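Local coordinates for protein Non-ribosomal peptide synthetase (Methanobrevibacter ruminantium, PDB 6VTJ) that probably carries a peptidyl chain on a 4'-phosphopantetheine arm and releases it by reduction, as a thiolation-reductase di-domain of a non-ribosomal peptide synthetase, at residues 257-262 with 451-456; 273-276 with 280-283. All blocks are in the same frame, centred on the assembly; numbering follows the deposited sequence.

Contact 1: 257-262 with 451-456; sequences STISVL and ENVEIE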
loop_
_atom_site.group_PDB
_atom_site.type_symbol
_atom_site.label_atom_id
_atom_site.label_comp_id
_atom_site.label_asym_id
_atom_site.label_seq_id
_atom_site.Cartn_x
_atom_site.Cartn_y
_atom_site.Cartn_z
ATOM N N SER A 257 -7.406 4.111 2.331
ATOM C CA SER A 257 -7.093 2.823 2.932
ATOM C C SER A 257 -6.664 1.845 1.843
ATOM O O SER A 257 -6.322 2.258 0.731
ATOM C CB SER A 257 -8.303 2.288 3.705
ATOM O OG SER A 257 -7.944 1.214 4.579
ATOM N N THR A 258 -6.651 0.557 2.152
ATOM C CA THR A 258 -6.243 -0.453 1.192
ATOM C C THR A 258 -7.306 -1.538 1.130
ATOM O O THR A 258 -7.911 -1.893 2.148
ATOM C CB THR A 258 -4.854 -1.076 1.547
ATOM O OG1 THR A 258 -4.593 -2.182 0.682
ATOM C CG2 THR A 258 -4.810 -1.585 2.997
ATOM N N ILE A 259 -7.545 -2.042 -0.079
ATOM C CA ILE A 259 -8.413 -3.196 -0.252
ATOM C C ILE A 259 -7.865 -4.417 0.472
ATOM O O ILE A 259 -8.614 -5.358 0.756
ATOM C CB ILE A 259 -8.603 -3.486 -1.759
ATOM C CG1 ILE A 259 -9.872 -4.312 -2.004
ATOM C CG2 ILE A 259 -7.349 -4.183 -2.345
ATOM C CD1 ILE A 259 -11.141 -3.627 -1.519
ATOM N N SER A 260 -6.565 -4.433 0.777
ATOM C CA SER A 260 -5.952 -5.596 1.408
ATOM C C SER A 260 -6.420 -5.829 2.839
ATOM O O SER A 260 -6.033 -6.849 3.416
ATOM C CB SER A 260 -4.427 -5.464 1.414
ATOM O OG SER A 260 -3.937 -5.416 0.084
ATOM N N VAL A 261 -7.220 -4.930 3.431
ATOM C CA VAL A 261 -7.730 -5.234 4.765
ATOM C C VAL A 261 -8.690 -6.403 4.708
ATOM O O VAL A 261 -8.810 -7.142 5.685
ATOM C CB VAL A 261 -8.384 -4.022 5.467
ATOM C CG1 VAL A 261 -7.376 -2.903 5.676
ATOM C CG2 VAL A 261 -9.614 -3.549 4.718
ATOM N N LEU A 262 -9.379 -6.609 3.575
ATOM C CA LEU A 262 -10.097 -7.862 3.325
ATOM C C LEU A 262 -9.070 -8.893 2.857
ATOM O O LEU A 262 -8.927 -9.202 1.674
ATOM C CB LEU A 262 -11.207 -7.659 2.310
ATOM C CG LEU A 262 -12.060 -6.428 2.595
ATOM C CD1 LEU A 262 -13.151 -6.292 1.560
ATOM C CD2 LEU A 262 -12.657 -6.461 4.014
ATOM N N GLU A 451 -10.767 -13.395 -5.487
ATOM C CA GLU A 451 -11.850 -13.377 -6.467
ATOM C C GLU A 451 -13.201 -13.050 -5.845
ATOM O O GLU A 451 -14.136 -12.700 -6.576
ATOM C CB GLU A 451 -11.945 -14.727 -7.185
ATOM N N ASN A 452 -13.327 -13.153 -4.520
ATOM C CA ASN A 452 -14.592 -12.966 -3.827
ATOM C C ASN A 452 -14.756 -11.571 -3.247
ATOM O O ASN A 452 -15.792 -11.292 -2.633
ATOM C CB ASN A 452 -14.743 -14.005 -2.716
ATOM C CG ASN A 452 -14.850 -15.413 -3.255
ATOM O OD1 ASN A 452 -13.877 -16.168 -3.225
ATOM N ND2 ASN A 452 -16.030 -15.768 -3.783
ATOM N N VAL A 453 -13.773 -10.690 -3.422
ATOM C CA VAL A 453 -13.945 -9.314 -2.986
ATOM C C VAL A 453 -14.862 -8.595 -3.965
ATOM O O VAL A 453 -14.614 -8.595 -5.177
ATOM C CB VAL A 453 -12.589 -8.610 -2.892
ATOM C CG1 VAL A 453 -12.794 -7.118 -2.729
ATOM C CG2 VAL A 453 -11.800 -9.174 -1.744
ATOM N N GLU A 454 -15.928 -7.986 -3.453
ATOM C CA GLU A 454 -16.828 -7.243 -4.320
ATOM C C GLU A 454 -16.567 -5.747 -4.275
ATOM O O GLU A 454 -16.348 -5.164 -3.205
ATOM C CB GLU A 454 -18.285 -7.530 -3.987
ATOM C CG GLU A 454 -18.539 -8.998 -3.743
ATOM C CD GLU A 454 -19.978 -9.277 -3.393
ATOM O OE1 GLU A 454 -20.271 -9.661 -2.227
ATOM O OE2 GLU A 454 -20.823 -9.087 -4.297
ATOM N N ILE A 455 -16.606 -5.141 -5.466
ATOM C CA ILE A 455 -16.419 -3.707 -5.653
ATOM C C ILE A 455 -17.545 -3.092 -6.464
ATOM O O ILE A 455 -17.520 -1.887 -6.747
ATOM C CB ILE A 455 -15.057 -3.411 -6.322
ATOM C CG1 ILE A 455 -15.064 -3.882 -7.781
ATOM C CG2 ILE A 455 -13.889 -4.079 -5.599
ATOM C CD1 ILE A 455 -13.874 -3.355 -8.542
ATOM N N GLU A 456 -18.562 -3.880 -6.828
ATOM C CA GLU A 456 -19.581 -3.421 -7.762
ATOM C C GLU A 456 -20.340 -2.220 -7.219
ATOM O O GLU A 456 -20.646 -1.282 -7.970
ATOM C CB GLU A 456 -20.544 -4.569 -8.098
#
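I259 and L262 meet V453 through aliphatic carbon alone, and the flat group at hand is the imidazole of H387 from strand 385-388, which touches I259, L262 and I455 and whose ND1 is hydrogen-bonded to O of E454. The two branched side chains of I259 and V453 reach toward each other tip to tip. CD1 of I259 lies 4.0 Å from CG1 of V453, and CG1 of I259 follows at 4.1 Å from the same methyl. In V453 this methyl stands anti to the backbone N (chi1 168°), while the other, CG2, is turned to L262, whose CB lies 4.4 Å away. V453 thus divides its two methyls between two residues one 3-10 turn apart.

That turn follows the end of strand 252-258 and has its own bonds. OG1 of T258 accepts from the backbone N of S260 at 3.0 Å with an N-H...O angle of 162°, an ST turn, and the backbone N of L262 bonds O of I259 at 3.2 Å. T258 also touches Y292 and K296, whose spacing matches the YxxxK pattern of short-chain dehydrogenase folds, and the bound 4'-phosphopantetheine is about 11 Å from the side chain of I259.

The loop leading into helix 456-464 therefore rests on the 3-10 turn after strand 252-258 by apolar contact, while its polar ties run to H387 and Y277. Nothing directional links the two segments themselves, and their direct hold is the van der Waals contact of three side chains.

Contact 2: 273-276 with 280-283; sequences PNQE and RTLY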
loop_
_atom_site.group_PDB
_atom_site.type_symbol
_atom_site.label_atom_id
_atom_site.label_comp_id
_atom_site.label_asym_id
_atom_site.label_seq_id
_atom_site.Cartn_x
_atom_site.Cartn_y
_atom_site.Cartn_z
ATOM N N PRO A 273 -20.343 -16.874 9.778
ATOM C CA PRO A 273 -20.894 -17.704 8.716
ATOM C C PRO A 273 -21.506 -16.845 7.621
ATOM O O PRO A 273 -22.064 -15.774 7.874
ATOM C CB PRO A 273 -21.961 -18.522 9.446
ATOM C CG PRO A 273 -22.479 -17.552 10.484
ATOM C CD PRO A 273 -21.311 -16.660 10.872
ATOM N N ASN A 274 -21.385 -17.333 6.388
ATOM C CA ASN A 274 -21.919 -16.633 5.215
ATOM C C ASN A 274 -21.352 -15.219 5.098
ATOM O O ASN A 274 -22.078 -14.262 4.816
ATOM C CB ASN A 274 -23.451 -16.594 5.235
ATOM C CG ASN A 274 -24.070 -17.913 5.661
ATOM O OD1 ASN A 274 -23.970 -18.919 4.954
ATOM N ND2 ASN A 274 -24.744 -17.906 6.811
ATOM N N GLN A 275 -20.046 -15.083 5.304
ATOM C CA GLN A 275 -19.410 -13.775 5.261
ATOM C C GLN A 275 -19.255 -13.282 3.827
ATOM O O GLN A 275 -18.841 -14.029 2.932
ATOM C CB GLN A 275 -18.042 -13.814 5.943
ATOM C CG GLN A 275 -17.412 -12.449 6.114
ATOM C CD GLN A 275 -18.201 -11.569 7.057
ATOM O OE1 GLN A 275 -18.585 -11.992 8.149
ATOM N NE2 GLN A 275 -18.454 -10.333 6.641
ATOM N N GLU A 276 -19.600 -12.018 3.621
ATOM C CA GLU A 276 -19.370 -11.301 2.377
ATOM C C GLU A 276 -18.172 -10.384 2.553
ATOM O O GLU A 276 -17.789 -10.034 3.669
ATOM C CB GLU A 276 -20.599 -10.482 1.973
ATOM C CG GLU A 276 -21.702 -11.300 1.346
ATOM C CD GLU A 276 -23.081 -10.794 1.710
ATOM O OE1 GLU A 276 -23.452 -10.869 2.905
ATOM O OE2 GLU A 276 -23.793 -10.312 0.800
ATOM N N ARG A 280 -19.438 -3.123 3.027
ATOM C CA ARG A 280 -20.074 -3.168 4.338
ATOM C C ARG A 280 -19.338 -4.092 5.305
ATOM O O ARG A 280 -19.884 -4.453 6.351
ATOM C CB ARG A 280 -21.541 -3.576 4.184
ATOM C CG ARG A 280 -22.377 -2.465 3.513
ATOM C CD ARG A 280 -23.849 -2.873 3.333
ATOM N NE ARG A 280 -23.973 -3.964 2.375
ATOM C CZ ARG A 280 -24.057 -3.786 1.057
ATOM N NH1 ARG A 280 -24.053 -2.555 0.546
ATOM N NH2 ARG A 280 -24.147 -4.836 0.250
ATOM N N THR A 281 -18.095 -4.454 4.993
ATOM C CA THR A 281 -17.314 -5.389 5.784
ATOM C C THR A 281 -16.119 -4.685 6.419
ATOM O O THR A 281 -15.362 -3.987 5.733
ATOM C CB THR A 281 -16.823 -6.551 4.908
ATOM O OG1 THR A 281 -17.921 -7.117 4.175
ATOM C CG2 THR A 281 -16.180 -7.620 5.768
ATOM N N LEU A 282 -15.929 -4.887 7.724
ATOM C CA LEU A 282 -14.665 -4.506 8.341
ATOM C C LEU A 282 -13.984 -5.738 8.914
ATOM O O LEU A 282 -13.053 -6.265 8.306
ATOM C CB LEU A 282 -14.857 -3.442 9.427
ATOM C CG LEU A 282 -13.630 -3.012 10.247
ATOM C CD1 LEU A 282 -12.533 -2.476 9.398
ATOM C CD2 LEU A 282 -14.042 -1.961 11.233
ATOM N N TYR A 283 -14.448 -6.220 10.065
ATOM C CA TYR A 283 -13.770 -7.278 10.799
ATOM C C TYR A 283 -14.552 -8.581 10.742
ATOM O O TYR A 283 -15.736 -8.615 11.090
ATOM C CB TYR A 283 -13.573 -6.876 12.254
ATOM C CG TYR A 283 -12.775 -7.892 13.024
ATOM C CD1 TYR A 283 -11.485 -8.195 12.640
ATOM C CD2 TYR A 283 -13.315 -8.560 14.122
ATOM C CE1 TYR A 283 -10.725 -9.114 13.330
ATOM C CE2 TYR A 283 -12.555 -9.498 14.839
ATOM C CZ TYR A 283 -11.256 -9.766 14.431
ATOM O OH TYR A 283 -10.461 -10.688 15.090
#
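Within the long loop that joins strand 252-258 to helix 291-308 of the reductase region, Q275 and E276 turn back onto T281 across a short three-residue link. The meeting point is the carbonyl of E276. NE2 of Q275 bonds O of E276 at 3.1 Å, lying in the carbonyl plane on a lone pair, and the acceptor sits only 11° out of the glutamine's own amide plane. A bend at chi2 (65°) curls the chain of Q275 back so that its amide can reach this neighbouring carbonyl. The same NE2 lies 3.6 Å from CG2 of T281, which approaches from the opposite direction. OG1 of T281 is 3.0 Å from O of E276 and also lies near OD1 of D278. Were Q275 replaced by an alanine, the E276 carbonyl would probably lose its amide donor and a gap would open beside CG2 of T281. Beyond the loop, O of T281 accepts from NH2 of R317. The chemistry is therefore mainly polar: one amide bond to the E276 carbonyl, the T281 hydroxyl nearby as a possible second donor, and a single methyl contact beside them.

In the fold
Contact 1 lies nearer the middle of the chain and is wholly apolar, whereas contact 2 is farther out, includes the exposed E276, and relies on polar atoms. Both are only partly buried. Contact 1 joins the 3-10 turn after strand 252-258 to a loop far along the sequence; contact 2 is local, and its loop is nested inside the one that contact 1 closes. The two touch directly, CD2 of L262 lying 4.0 Å from O of T281. They also share partners: R317, already tied to contact 2, packs on L262, Q286 bonds the carbonyls of V261 and L282, and a backbone bond between E454 and Y277 ties segment 451-456 to the loop of contact 2.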